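Local coordinates for protein prolyl-tRNA synthetase (Giardia lamblia ATCC 50803, PDB 3IAL) that probably joins L-proline to its cognate tRNA in an ATP-dependent reaction and is captured here holding the prolyl-adenylate intermediate, at residues 75-80 with 143-148; 129-134 with 252-257; 173-178 with 267-272; 220-225 with 241-246. All coordinates share one frame; numbering follows the deposited sequence.

Contact 1: residues 75-80 with 143-148; sequences SQILFP and LKIHQT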
# COMPACT_ATOMS: atom_id res chain seq x y z
N SER B 75 5.01 10.00 9.39
CA SER B 75 5.17 8.54 9.43
C SER B 75 3.89 7.84 9.02
O SER B 75 2.79 8.24 9.40
CB SER B 75 5.58 8.08 10.83
OG SER B 75 6.89 8.49 11.15
N GLN B 76 4.03 6.77 8.25
CA GLN B 76 2.87 6.06 7.78
C GLN B 76 2.33 5.16 8.88
O GLN B 76 3.09 4.56 9.64
CB GLN B 76 3.18 5.22 6.53
CG GLN B 76 1.88 4.81 5.80
CD GLN B 76 2.11 4.25 4.41
OE1 GLN B 76 3.23 4.22 3.92
NE2 GLN B 76 1.05 3.79 3.77
N ILE B 77 1.00 5.11 8.98
CA ILE B 77 0.32 4.27 9.93
C ILE B 77 -0.92 3.70 9.26
O ILE B 77 -1.20 3.99 8.09
CB ILE B 77 -0.12 5.08 11.18
CG1 ILE B 77 -1.15 6.15 10.82
CG2 ILE B 77 1.09 5.71 11.85
CD1 ILE B 77 -1.70 6.87 12.03
N LEU B 78 -1.67 2.88 10.00
CA LEU B 78 -3.00 2.46 9.54
C LEU B 78 -3.98 2.31 10.71
O LEU B 78 -3.70 1.58 11.68
CB LEU B 78 -2.94 1.16 8.74
CG LEU B 78 -4.28 0.70 8.12
CD1 LEU B 78 -4.80 1.74 7.14
CD2 LEU B 78 -4.12 -0.64 7.41
N PHE B 79 -5.11 3.00 10.58
CA PHE B 79 -6.22 2.91 11.51
C PHE B 79 -7.24 1.92 10.97
O PHE B 79 -7.27 1.66 9.77
CB PHE B 79 -6.89 4.29 11.69
CG PHE B 79 -6.36 5.07 12.86
CD1 PHE B 79 -5.07 5.57 12.85
CD2 PHE B 79 -7.16 5.30 13.97
CE1 PHE B 79 -4.58 6.29 13.93
CE2 PHE B 79 -6.69 6.02 15.04
CZ PHE B 79 -5.39 6.52 15.03
N PRO B 80 -8.10 1.37 11.87
CA PRO B 80 -9.27 0.59 11.47
C PRO B 80 -10.24 1.38 10.61
O PRO B 80 -10.28 2.61 10.68
CB PRO B 80 -9.94 0.24 12.80
CG PRO B 80 -8.86 0.30 13.79
CD PRO B 80 -7.96 1.40 13.33
N LEU B 143 3.73 15.45 16.21
CA LEU B 143 3.27 14.10 15.97
C LEU B 143 2.63 14.16 14.59
O LEU B 143 1.61 14.82 14.39
CB LEU B 143 2.27 13.68 17.06
CG LEU B 143 1.67 12.27 17.00
CD1 LEU B 143 2.65 11.24 16.47
CD2 LEU B 143 1.14 11.86 18.38
N LYS B 144 3.28 13.52 13.62
CA LYS B 144 2.91 13.63 12.21
C LYS B 144 2.72 12.25 11.61
O LYS B 144 3.66 11.46 11.54
CB LYS B 144 4.02 14.36 11.44
CG LYS B 144 4.43 15.71 12.03
CD LYS B 144 5.27 16.51 11.04
CE LYS B 144 5.82 17.78 11.66
NZ LYS B 144 6.56 18.62 10.69
N ILE B 145 1.49 11.95 11.18
CA ILE B 145 1.20 10.66 10.59
C ILE B 145 0.41 10.79 9.29
O ILE B 145 -0.05 11.86 8.94
CB ILE B 145 0.49 9.72 11.60
CG1 ILE B 145 -0.79 10.34 12.17
CG2 ILE B 145 1.45 9.35 12.76
CD1 ILE B 145 -1.98 10.32 11.27
N HIS B 146 0.30 9.69 8.57
CA HIS B 146 -0.55 9.63 7.39
C HIS B 146 -0.89 8.18 7.11
O HIS B 146 -0.19 7.28 7.56
CB HIS B 146 0.14 10.26 6.18
CG HIS B 146 1.31 9.48 5.68
ND1 HIS B 146 1.21 8.57 4.65
CD2 HIS B 146 2.60 9.46 6.09
CE1 HIS B 146 2.39 8.03 4.44
NE2 HIS B 146 3.25 8.54 5.30
N GLN B 147 -1.98 7.97 6.37
CA GLN B 147 -2.37 6.63 5.96
C GLN B 147 -2.97 6.64 4.56
O GLN B 147 -3.63 7.59 4.16
CB GLN B 147 -3.36 6.02 6.94
CG GLN B 147 -4.70 6.72 7.03
CD GLN B 147 -5.61 6.07 8.05
OE1 GLN B 147 -5.18 5.18 8.78
NE2 GLN B 147 -6.87 6.51 8.10
N THR B 148 -2.72 5.56 3.84
CA THR B 148 -3.27 5.34 2.52
C THR B 148 -4.31 4.27 2.73
O THR B 148 -4.00 3.20 3.26
CB THR B 148 -2.20 4.82 1.55
OG1 THR B 148 -1.23 5.85 1.34
CG2 THR B 148 -2.83 4.39 0.22
O HOH W 1 -1.24 3.42 5.38
O HOH W 2 -9.19 5.73 9.93
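Residues 75-80 lie along strand 143-148, first as a short parallel pairing and then, past Ile77, through the side chain of Gln147. Where the two run in parallel, Ser75 pairs with Ile145 and Gln76 with His146. The straightest bond is Ser75 N to Lys144 O, 2.9 Å at 171°; His146 N answers to Ser75 O, and Ile77 N reaches His146 O nearly along the carbonyl axis. Beyond Ile77 the backbones diverge, and Gln147 takes over. Its CB lies 3.2 Å from Ile77 O; CG occupies the crowded position between backbone N and carbonyl carbon (chi1 65°), and from there the chain runs extended to the amide. OE1 at the tip accepts Phe79 N at 2.8 Å, nearly along its own C=O axis, and sits at the edge of the Phe79 ring, while NE2 donates to a water that also bonds weakly to Pro80 O, and to Glu172. The Gln147 amide thus takes the N-H of Phe79 where the backbones have parted. A second water bridges Ile77 O, Gln76 NE2 and Thr148 N. On one face Gln76 CA covers the His146 ring, 3.8 Å from its centroid, and ND1 of that ring pairs with Asn171. On the face of Ile145, Ile77 CD1 meets Ile145 CD1 at 3.5 Å. Phe50 and Phe55 of the second subunit pack on Ile77 and on Gln76 and Leu78. A long helix, 52-71, leading into a short strand and Pro80 at the subunit interface is consistent with motif 1 of class II synthetases.

Contact 2: residues 129-134 with 252-257; sequences SMFSKW and FDILYA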
# COMPACT_ATOMS: atom_id res chain seq x y z
N SER B 129 -9.03 11.09 18.72
CA SER B 129 -9.29 10.31 19.93
C SER B 129 -8.02 9.57 20.37
O SER B 129 -7.77 9.44 21.56
CB SER B 129 -10.43 9.30 19.71
OG SER B 129 -11.64 9.97 19.40
N MET B 130 -7.23 9.08 19.41
CA MET B 130 -5.95 8.45 19.74
C MET B 130 -4.84 9.46 20.04
O MET B 130 -4.03 9.22 20.92
CB MET B 130 -5.51 7.46 18.66
CG MET B 130 -6.50 6.31 18.45
SD MET B 130 -6.86 5.32 19.94
CE MET B 130 -5.22 4.68 20.29
N PHE B 131 -4.80 10.59 19.34
CA PHE B 131 -3.85 11.68 19.68
C PHE B 131 -3.97 12.09 21.15
O PHE B 131 -2.97 12.43 21.80
CB PHE B 131 -4.06 12.91 18.79
CG PHE B 131 -3.47 12.80 17.40
CD1 PHE B 131 -3.05 11.57 16.87
CD2 PHE B 131 -3.36 13.93 16.60
CE1 PHE B 131 -2.52 11.49 15.58
CE2 PHE B 131 -2.83 13.86 15.31
CZ PHE B 131 -2.40 12.63 14.80
N SER B 132 -5.19 12.07 21.66
CA SER B 132 -5.48 12.38 23.07
C SER B 132 -4.68 11.50 24.03
O SER B 132 -4.29 11.94 25.10
CB SER B 132 -6.97 12.21 23.36
OG SER B 132 -7.32 12.79 24.61
N LYS B 133 -4.47 10.25 23.63
CA LYS B 133 -3.68 9.30 24.42
C LYS B 133 -2.18 9.43 24.14
O LYS B 133 -1.36 9.35 25.06
CB LYS B 133 -4.15 7.88 24.14
CG LYS B 133 -5.65 7.66 24.39
CD LYS B 133 -6.07 6.24 24.07
CE LYS B 133 -7.57 6.04 24.28
NZ LYS B 133 -8.34 6.90 23.35
N TRP B 134 -1.81 9.64 22.88
CA TRP B 134 -0.39 9.71 22.50
C TRP B 134 0.31 11.03 22.88
O TRP B 134 1.53 11.08 22.99
CB TRP B 134 -0.23 9.48 21.00
CG TRP B 134 -0.77 8.16 20.51
CD1 TRP B 134 -0.99 7.03 21.25
CD2 TRP B 134 -1.13 7.83 19.16
NE1 TRP B 134 -1.48 6.03 20.45
CE2 TRP B 134 -1.57 6.49 19.16
CE3 TRP B 134 -1.12 8.54 17.95
CZ2 TRP B 134 -1.99 5.85 18.01
CZ3 TRP B 134 -1.55 7.90 16.80
CH2 TRP B 134 -1.98 6.57 16.84
N PHE B 252 -11.74 16.65 21.59
CA PHE B 252 -11.21 15.31 21.89
C PHE B 252 -10.23 15.28 23.07
O PHE B 252 -9.61 14.26 23.34
CB PHE B 252 -10.62 14.69 20.61
CG PHE B 252 -11.67 14.39 19.58
CD1 PHE B 252 -12.35 13.19 19.61
CD2 PHE B 252 -12.03 15.34 18.64
CE1 PHE B 252 -13.35 12.92 18.69
CE2 PHE B 252 -13.04 15.07 17.72
CZ PHE B 252 -13.69 13.86 17.74
N ASP B 253 -10.14 16.39 23.80
CA ASP B 253 -9.31 16.49 25.00
C ASP B 253 -7.86 16.12 24.73
O ASP B 253 -7.28 15.26 25.40
CB ASP B 253 -9.88 15.63 26.13
CG ASP B 253 -11.21 16.14 26.64
OD1 ASP B 253 -11.96 16.77 25.86
OD2 ASP B 253 -11.50 15.91 27.84
N ILE B 254 -7.28 16.76 23.71
CA ILE B 254 -5.87 16.65 23.43
C ILE B 254 -5.16 17.79 24.13
O ILE B 254 -5.34 18.97 23.77
CB ILE B 254 -5.53 16.71 21.93
CG1 ILE B 254 -6.36 15.71 21.13
CG2 ILE B 254 -4.04 16.44 21.74
CD1 ILE B 254 -6.10 15.74 19.65
N LEU B 255 -4.36 17.45 25.12
CA LEU B 255 -3.65 18.42 25.92
C LEU B 255 -2.23 17.95 26.13
O LEU B 255 -1.98 16.75 26.28
CB LEU B 255 -4.35 18.59 27.28
CG LEU B 255 -5.66 19.39 27.30
CD1 LEU B 255 -6.33 19.23 28.67
CD2 LEU B 255 -5.41 20.87 27.00
N TYR B 256 -1.29 18.88 26.10
CA TYR B 256 0.10 18.59 26.42
C TYR B 256 0.62 19.58 27.45
O TYR B 256 0.24 20.75 27.46
CB TYR B 256 0.98 18.59 25.16
CG TYR B 256 1.30 19.95 24.56
CD1 TYR B 256 2.46 20.63 24.91
CD2 TYR B 256 0.46 20.53 23.61
CE1 TYR B 256 2.77 21.87 24.36
CE2 TYR B 256 0.76 21.78 23.04
CZ TYR B 256 1.92 22.44 23.43
OH TYR B 256 2.24 23.66 22.88
N ALA B 257 1.49 19.08 28.33
CA ALA B 257 2.19 19.93 29.27
C ALA B 257 3.36 20.58 28.54
O ALA B 257 4.22 19.87 28.03
CB ALA B 257 2.69 19.11 30.48
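Ser132 turns its OG anti to the backbone N (chi1 -167°), whereas Ser129, one helical turn earlier, carries OG beside its own N (chi1 -62°); Ile254 has CG1 anti to the carbonyl carbon and an extended chain beyond (chi2 179°). The first torsion places Ser132 OG between two backbone carbonyls, 2.6 Å from Asp253 O and 3.0 Å from Phe252 O. The one hydroxyl proton could serve either acceptor. Those carbonyls lie just past the C-terminal end of helix 247-251, which closes in a Schellman motif: Asp253, with positive phi, is its C' residue, Ile254 N returns to Ser249 O, and Asp253 N to Ser250 O. A serine on helix 124-134 therefore meets the backbone just where the other helix unwinds, within the class II catalytic domain. Ser129 OG, which bonds to Thr125 O within its own helix, also comes 3.3 Å from Phe252 CD1. The apolar part of the contact falls to Ile254, which lays CG1 against the backbone of Ser132 and pushes CD1 to 3.6 Å from Phe131 CB, near the plane of that ring and at its edge. The ring itself leads away from Ile254 and packs on Leu268 and Ile145, while Trp134 NE1 bonds to Asp39 of the second subunit.

Contact 3: residues 173-178 with 267-272; sequences AHCCHA and YLTCAG. With PR8 (5'-O-[(R)-hydroxy{[(2S)-pyrrolidin-2-ylcarbonyl]oxy}phosphoryl]adenosine), chain H.
Two antiparallel strands, 173-177 and 267-272, lie side by side in the sheet of the catalytic domain, their short axes 4.6 Å apart at closest approach. Three hydrogen-bonded pairs, Ala173 with Ala271, Cys175 with Thr269 and His177 with Tyr267, each close with two backbone bonds; the straightest is Ala173 N to Ala271 O, 2.8 Å at 171°. Between them His174 faces Cys270 and Cys176 faces Leu268 as non-hydrogen-bonded pairs. The face of His177 and Thr269 gains a further polar link. Thr269 OG1 takes the crowded position between its backbone N and carbonyl carbon (chi1 68°) and meets His177 NE2 at 2.8 Å, in the plane of the ring and at its edge; either may donate. The same hydroxyl also bonds to Tyr190 of helix 180-201, which packs over this face. On the other face, Cys270 CB makes an off-centre CH-pi contact with the His174 ring, 4.1 Å from its centroid. That imidazole is gripped at both nitrogens, NE2 by Glu172 and ND1 by Tyr128, which should fix its rotation. His174 CE1 then rests 3.6 Å from CD of the pyrrolidine ring of the prolyl-adenylate, and Cys270 SG 3.9 Å from its CA. At Gly272 a side chain would collide with the ligand's C5'. An antiparallel sheet with one face, here that of His174 and Cys270, turned to the aminoacyl-adenylate is characteristic of the class II aminoacyl-tRNA synthetase active site.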
# COMPACT_ATOMS: atom_id res chain seq x y z
N ALA B 173 -3.12 12.76 5.67
CA ALA B 173 -2.09 13.10 6.64
C ALA B 173 -2.73 13.94 7.75
O ALA B 173 -3.58 14.79 7.46
CB ALA B 173 -1.00 13.91 5.97
N HIS B 174 -2.31 13.71 9.00
CA HIS B 174 -2.82 14.44 10.17
C HIS B 174 -1.63 14.72 11.09
O HIS B 174 -0.89 13.79 11.47
CB HIS B 174 -3.85 13.61 10.95
CG HIS B 174 -5.08 13.28 10.17
ND1 HIS B 174 -6.27 13.98 10.31
CD2 HIS B 174 -5.33 12.31 9.25
CE1 HIS B 174 -7.18 13.46 9.51
NE2 HIS B 174 -6.64 12.44 8.85
N CYS B 175 -1.43 15.99 11.45
CA CYS B 175 -0.32 16.38 12.30
C CYS B 175 -0.78 17.21 13.47
O CYS B 175 -1.69 18.03 13.35
CB CYS B 175 0.73 17.17 11.52
SG CYS B 175 1.41 16.29 10.11
N CYS B 176 -0.11 17.00 14.60
CA CYS B 176 -0.39 17.68 15.84
C CYS B 176 0.81 18.55 16.18
O CYS B 176 1.95 18.07 16.18
CB CYS B 176 -0.63 16.63 16.92
SG CYS B 176 -1.25 17.24 18.47
N HIS B 177 0.55 19.82 16.47
CA HIS B 177 1.59 20.84 16.56
C HIS B 177 1.56 21.60 17.89
O HIS B 177 0.49 21.87 18.43
CB HIS B 177 1.41 21.85 15.43
CG HIS B 177 1.26 21.22 14.07
ND1 HIS B 177 2.34 20.73 13.36
CD2 HIS B 177 0.17 21.03 13.29
CE1 HIS B 177 1.91 20.26 12.20
NE2 HIS B 177 0.60 20.44 12.13
N ALA B 178 2.73 21.96 18.39
CA ALA B 178 2.83 22.67 19.65
C ALA B 178 2.23 24.07 19.57
O ALA B 178 1.57 24.52 20.51
CB ALA B 178 4.28 22.74 20.11
N TYR B 267 -2.29 22.51 18.16
CA TYR B 267 -2.94 22.79 16.89
C TYR B 267 -2.98 21.52 16.06
O TYR B 267 -2.08 20.68 16.17
CB TYR B 267 -2.17 23.88 16.14
CG TYR B 267 -2.59 25.28 16.51
CD1 TYR B 267 -2.36 25.79 17.78
CD2 TYR B 267 -3.24 26.10 15.59
CE1 TYR B 267 -2.75 27.08 18.13
CE2 TYR B 267 -3.63 27.38 15.92
CZ TYR B 267 -3.39 27.87 17.19
OH TYR B 267 -3.79 29.15 17.51
N LEU B 268 -4.02 21.37 15.24
CA LEU B 268 -4.13 20.24 14.31
C LEU B 268 -4.17 20.70 12.84
O LEU B 268 -4.80 21.70 12.51
CB LEU B 268 -5.37 19.40 14.63
CG LEU B 268 -5.39 18.66 15.97
CD1 LEU B 268 -6.77 18.08 16.23
CD2 LEU B 268 -4.31 17.58 16.07
N THR B 269 -3.49 19.95 11.98
CA THR B 269 -3.58 20.14 10.54
C THR B 269 -3.84 18.80 9.84
O THR B 269 -3.58 17.73 10.40
CB THR B 269 -2.32 20.82 9.95
OG1 THR B 269 -1.18 19.95 10.05
CG2 THR B 269 -2.02 22.14 10.70
N CYS B 270 -4.36 18.86 8.62
CA CYS B 270 -4.49 17.66 7.79
C CYS B 270 -4.46 17.96 6.31
O CYS B 270 -4.67 19.08 5.89
CB CYS B 270 -5.75 16.86 8.14
SG CYS B 270 -7.29 17.75 7.99
N ALA B 271 -4.16 16.92 5.53
CA ALA B 271 -4.05 17.05 4.09
C ALA B 271 -4.56 15.78 3.45
O ALA B 271 -4.27 14.68 3.92
CB ALA B 271 -2.61 17.31 3.67
N GLY B 272 -5.31 15.93 2.36
CA GLY B 272 -5.92 14.80 1.68
C GLY B 272 -5.79 14.88 0.17
O GLY B 272 -6.02 15.93 -0.43
C PR8 H . -10.32 16.13 3.96
N PR8 H . -9.75 14.93 5.98
O PR8 H . -11.16 15.24 3.83
P PR8 H . -11.03 17.10 1.79
N1 PR8 H . -14.50 10.91 -4.84
C2 PR8 H . -13.20 11.00 -5.08
N3 PR8 H . -12.41 11.84 -4.39
C4 PR8 H . -12.91 12.62 -3.43
C5 PR8 H . -14.27 12.55 -3.16
C6 PR8 H . -15.07 11.67 -3.89
N6 PR8 H . -16.38 11.59 -3.64
N7 PR8 H . -14.53 13.41 -2.19
C8 PR8 H . -13.38 14.00 -1.85
N9 PR8 H . -12.38 13.53 -2.61
CA PR8 H . -9.37 16.09 5.16
CB PR8 H . -7.96 15.85 4.66
CD PR8 H . -8.53 14.18 6.26
CG PR8 H . -7.70 14.36 4.98
C1' PR8 H . -10.95 13.97 -2.52
O10 PR8 H . -10.14 17.19 3.14
O1P PR8 H . -12.48 17.33 2.02
C2' PR8 H . -10.75 15.43 -2.98
O2' PR8 H . -9.53 15.54 -3.74
O2P PR8 H . -10.42 18.23 0.82
C3' PR8 H . -10.53 16.16 -1.68
O3' PR8 H . -9.79 17.36 -1.90
C4' PR8 H . -9.67 15.12 -1.00
O4' PR8 H . -10.49 13.94 -1.13
C5' PR8 H . -9.44 15.53 0.44
O5' PR8 H . -10.68 15.68 1.11

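Contact 4: residues 220-225 with 241-246; sequences ADYSEV and IHNLGQ. With PR8 (5'-O-[(R)-hydroxy{[(2S)-pyrrolidin-2-ylcarbonyl]oxy}phosphoryl]adenosine), chain H.
His242 shows how an active-site imidazole can be held from both nitrogens. ND1 meets Ser223 OG at 2.6 Å, with either able to donate, and Ser223 OG is also bonded to Phe217 N. On the far side NE2 donates to O10 of the prolyl-adenylate at 2.8 Å, the oxygen joining prolyl carbonyl to phosphate, and only weakly to O2P. The Ser223 hydroxyl, itself held by Phe217 N, should fix the rotation of the imidazole. The backbone beneath is antiparallel. Glu224 and Ile241 exchange two bonds, the shorter being Ile241 N to Glu224 O at 2.7 Å. Further along, Asp221 and Tyr222 both face Asn243 in a classic beta bulge, so Asn243 O takes two donors: Asp221 N at 2.9 Å and Tyr222 N at 3.3 Å. Asn243 N repays Tyr222 O. The Asn243 amide is used at both ends as well: OD1 accepts Gly245 N in an Asx turn, while ND2 donates within its own amide plane to Tyr222 OH at 3.0 Å. Tyr222 takes the crowded first torsion (chi1 62°), which brings its ring over Asn243 CB, 3.7 Å from the centroid. Gly245 CA passes close to Asp221 OD2, leaving no room there for a side chain. Glu224 OE1 is satisfied by Trp191. The hairpin lies between strand 207-211, bonded to Ser223 and Val225, and strand 263-274, bonded to His242 and Leu244, with helix 180-201 packed against Ile241 and Tyr222.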
# COMPACT_ATOMS: atom_id res chain seq x y z
N ALA B 220 -12.80 22.77 10.25
CA ALA B 220 -11.58 23.54 9.98
C ALA B 220 -11.72 25.00 10.39
O ALA B 220 -12.81 25.56 10.35
CB ALA B 220 -11.20 23.45 8.51
N ASP B 221 -10.59 25.61 10.78
CA ASP B 221 -10.48 27.06 10.91
C ASP B 221 -10.32 27.74 9.55
O ASP B 221 -10.81 28.85 9.35
CB ASP B 221 -9.27 27.43 11.79
CG ASP B 221 -9.58 27.41 13.28
OD1 ASP B 221 -10.73 27.11 13.69
OD2 ASP B 221 -8.64 27.72 14.05
N TYR B 222 -9.58 27.12 8.64
CA TYR B 222 -9.59 27.52 7.23
C TYR B 222 -9.10 26.37 6.37
O TYR B 222 -8.48 25.42 6.88
CB TYR B 222 -8.77 28.80 6.97
CG TYR B 222 -7.28 28.70 7.28
CD1 TYR B 222 -6.80 28.99 8.55
CD2 TYR B 222 -6.37 28.34 6.30
CE1 TYR B 222 -5.45 28.91 8.83
CE2 TYR B 222 -5.01 28.27 6.57
CZ TYR B 222 -4.56 28.55 7.85
OH TYR B 222 -3.22 28.47 8.14
N SER B 223 -9.40 26.46 5.08
CA SER B 223 -9.14 25.38 4.14
C SER B 223 -8.47 25.92 2.89
O SER B 223 -8.90 26.94 2.34
CB SER B 223 -10.44 24.66 3.78
OG SER B 223 -10.88 23.83 4.84
N GLU B 224 -7.41 25.25 2.47
CA GLU B 224 -6.69 25.55 1.25
C GLU B 224 -6.82 24.37 0.29
O GLU B 224 -6.83 23.22 0.73
CB GLU B 224 -5.23 25.83 1.55
CG GLU B 224 -5.03 27.00 2.49
CD GLU B 224 -3.57 27.28 2.78
OE1 GLU B 224 -2.70 26.50 2.35
OE2 GLU B 224 -3.29 28.29 3.46
N VAL B 225 -6.92 24.68 -1.00
CA VAL B 225 -7.25 23.68 -2.00
C VAL B 225 -6.50 23.90 -3.31
O VAL B 225 -6.01 25.00 -3.60
CB VAL B 225 -8.77 23.70 -2.33
CG1 VAL B 225 -9.57 23.38 -1.08
CG2 VAL B 225 -9.19 25.06 -2.94
N ILE B 241 -6.18 20.87 2.00
CA ILE B 241 -5.15 21.08 3.01
C ILE B 241 -5.69 22.05 4.06
O ILE B 241 -6.00 23.20 3.75
CB ILE B 241 -3.86 21.62 2.32
CG1 ILE B 241 -3.18 20.49 1.54
CG2 ILE B 241 -2.89 22.22 3.33
CD1 ILE B 241 -2.04 20.93 0.63
N HIS B 242 -5.82 21.58 5.30
CA HIS B 242 -6.60 22.29 6.32
C HIS B 242 -5.87 22.59 7.62
O HIS B 242 -5.12 21.76 8.14
CB HIS B 242 -7.85 21.47 6.64
CG HIS B 242 -8.54 20.95 5.41
ND1 HIS B 242 -9.40 21.72 4.67
CD2 HIS B 242 -8.46 19.76 4.78
CE1 HIS B 242 -9.83 21.02 3.64
NE2 HIS B 242 -9.28 19.83 3.68
N ASN B 243 -6.12 23.79 8.15
CA ASN B 243 -5.69 24.17 9.48
C ASN B 243 -6.92 24.07 10.37
O ASN B 243 -7.86 24.84 10.23
CB ASN B 243 -5.12 25.60 9.48
CG ASN B 243 -4.40 25.96 10.78
OD1 ASN B 243 -4.76 25.47 11.86
ND2 ASN B 243 -3.39 26.81 10.69
N LEU B 244 -6.92 23.07 11.26
CA LEU B 244 -8.08 22.79 12.10
C LEU B 244 -8.07 23.58 13.41
O LEU B 244 -9.02 23.49 14.20
CB LEU B 244 -8.14 21.28 12.38
CG LEU B 244 -8.22 20.40 11.13
CD1 LEU B 244 -8.35 18.94 11.55
CD2 LEU B 244 -9.39 20.81 10.24
N GLY B 245 -7.01 24.35 13.63
CA GLY B 245 -6.86 25.14 14.84
C GLY B 245 -6.78 24.27 16.07
O GLY B 245 -6.13 23.22 16.07
N GLN B 246 -7.45 24.71 17.13
CA GLN B 246 -7.48 23.99 18.40
C GLN B 246 -8.85 23.37 18.69
O GLN B 246 -9.04 22.74 19.73
CB GLN B 246 -7.08 24.93 19.53
CG GLN B 246 -5.61 25.28 19.53
CD GLN B 246 -5.29 26.48 20.41
OE1 GLN B 246 -5.87 27.56 20.24
NE2 GLN B 246 -4.35 26.30 21.33
C PR8 H . -10.32 16.13 3.96
N PR8 H . -9.75 14.93 5.98
O PR8 H . -11.16 15.24 3.83
P PR8 H . -11.03 17.10 1.79
N1 PR8 H . -14.50 10.91 -4.84
C2 PR8 H . -13.20 11.00 -5.08
N3 PR8 H . -12.41 11.84 -4.39
C4 PR8 H . -12.91 12.62 -3.43
C5 PR8 H . -14.27 12.55 -3.16
C6 PR8 H . -15.07 11.67 -3.89
N6 PR8 H . -16.38 11.59 -3.64
N7 PR8 H . -14.53 13.41 -2.19
C8 PR8 H . -13.38 14.00 -1.85
N9 PR8 H . -12.38 13.53 -2.61
CA PR8 H . -9.37 16.09 5.16
CB PR8 H . -7.96 15.85 4.66
CD PR8 H . -8.53 14.18 6.26
CG PR8 H . -7.70 14.36 4.98
C1' PR8 H . -10.95 13.97 -2.52
O10 PR8 H . -10.14 17.19 3.14
O1P PR8 H . -12.48 17.33 2.02
C2' PR8 H . -10.75 15.43 -2.98
O2' PR8 H . -9.53 15.54 -3.74
O2P PR8 H . -10.42 18.23 0.82
C3' PR8 H . -10.53 16.16 -1.68
O3' PR8 H . -9.79 17.36 -1.90
C4' PR8 H . -9.67 15.12 -1.00
O4' PR8 H . -10.49 13.94 -1.13
C5' PR8 H . -9.44 15.53 0.44
O5' PR8 H . -10.68 15.68 1.11

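Overall arrangement
Contacts 1, 3 and 4 follow one another across the catalytic sheet. Strand 143-148 of contact 1 bonds to contact 3 through Ile145 O and His174 N, 2.9 Å apart, and contact 3 bonds to contact 4 through Cys270 O and His242 N at 2.8 Å. Their centres lie about 11 Å and 9 Å apart in turn. Contacts 3 and 4 both touch the prolyl-adenylate, the former at its prolyl end and the latter at the acyl-phosphate link, whereas the Gln147 side chain of contact 1 stays about 8 Å away. Phe131 of contact 2 packs on both contact 1 and contact 3, and Tyr256 OH lies 2.6 Å from Ala178 O, a probable hydrogen bond. Contacts 1 and 2 also reach the second subunit.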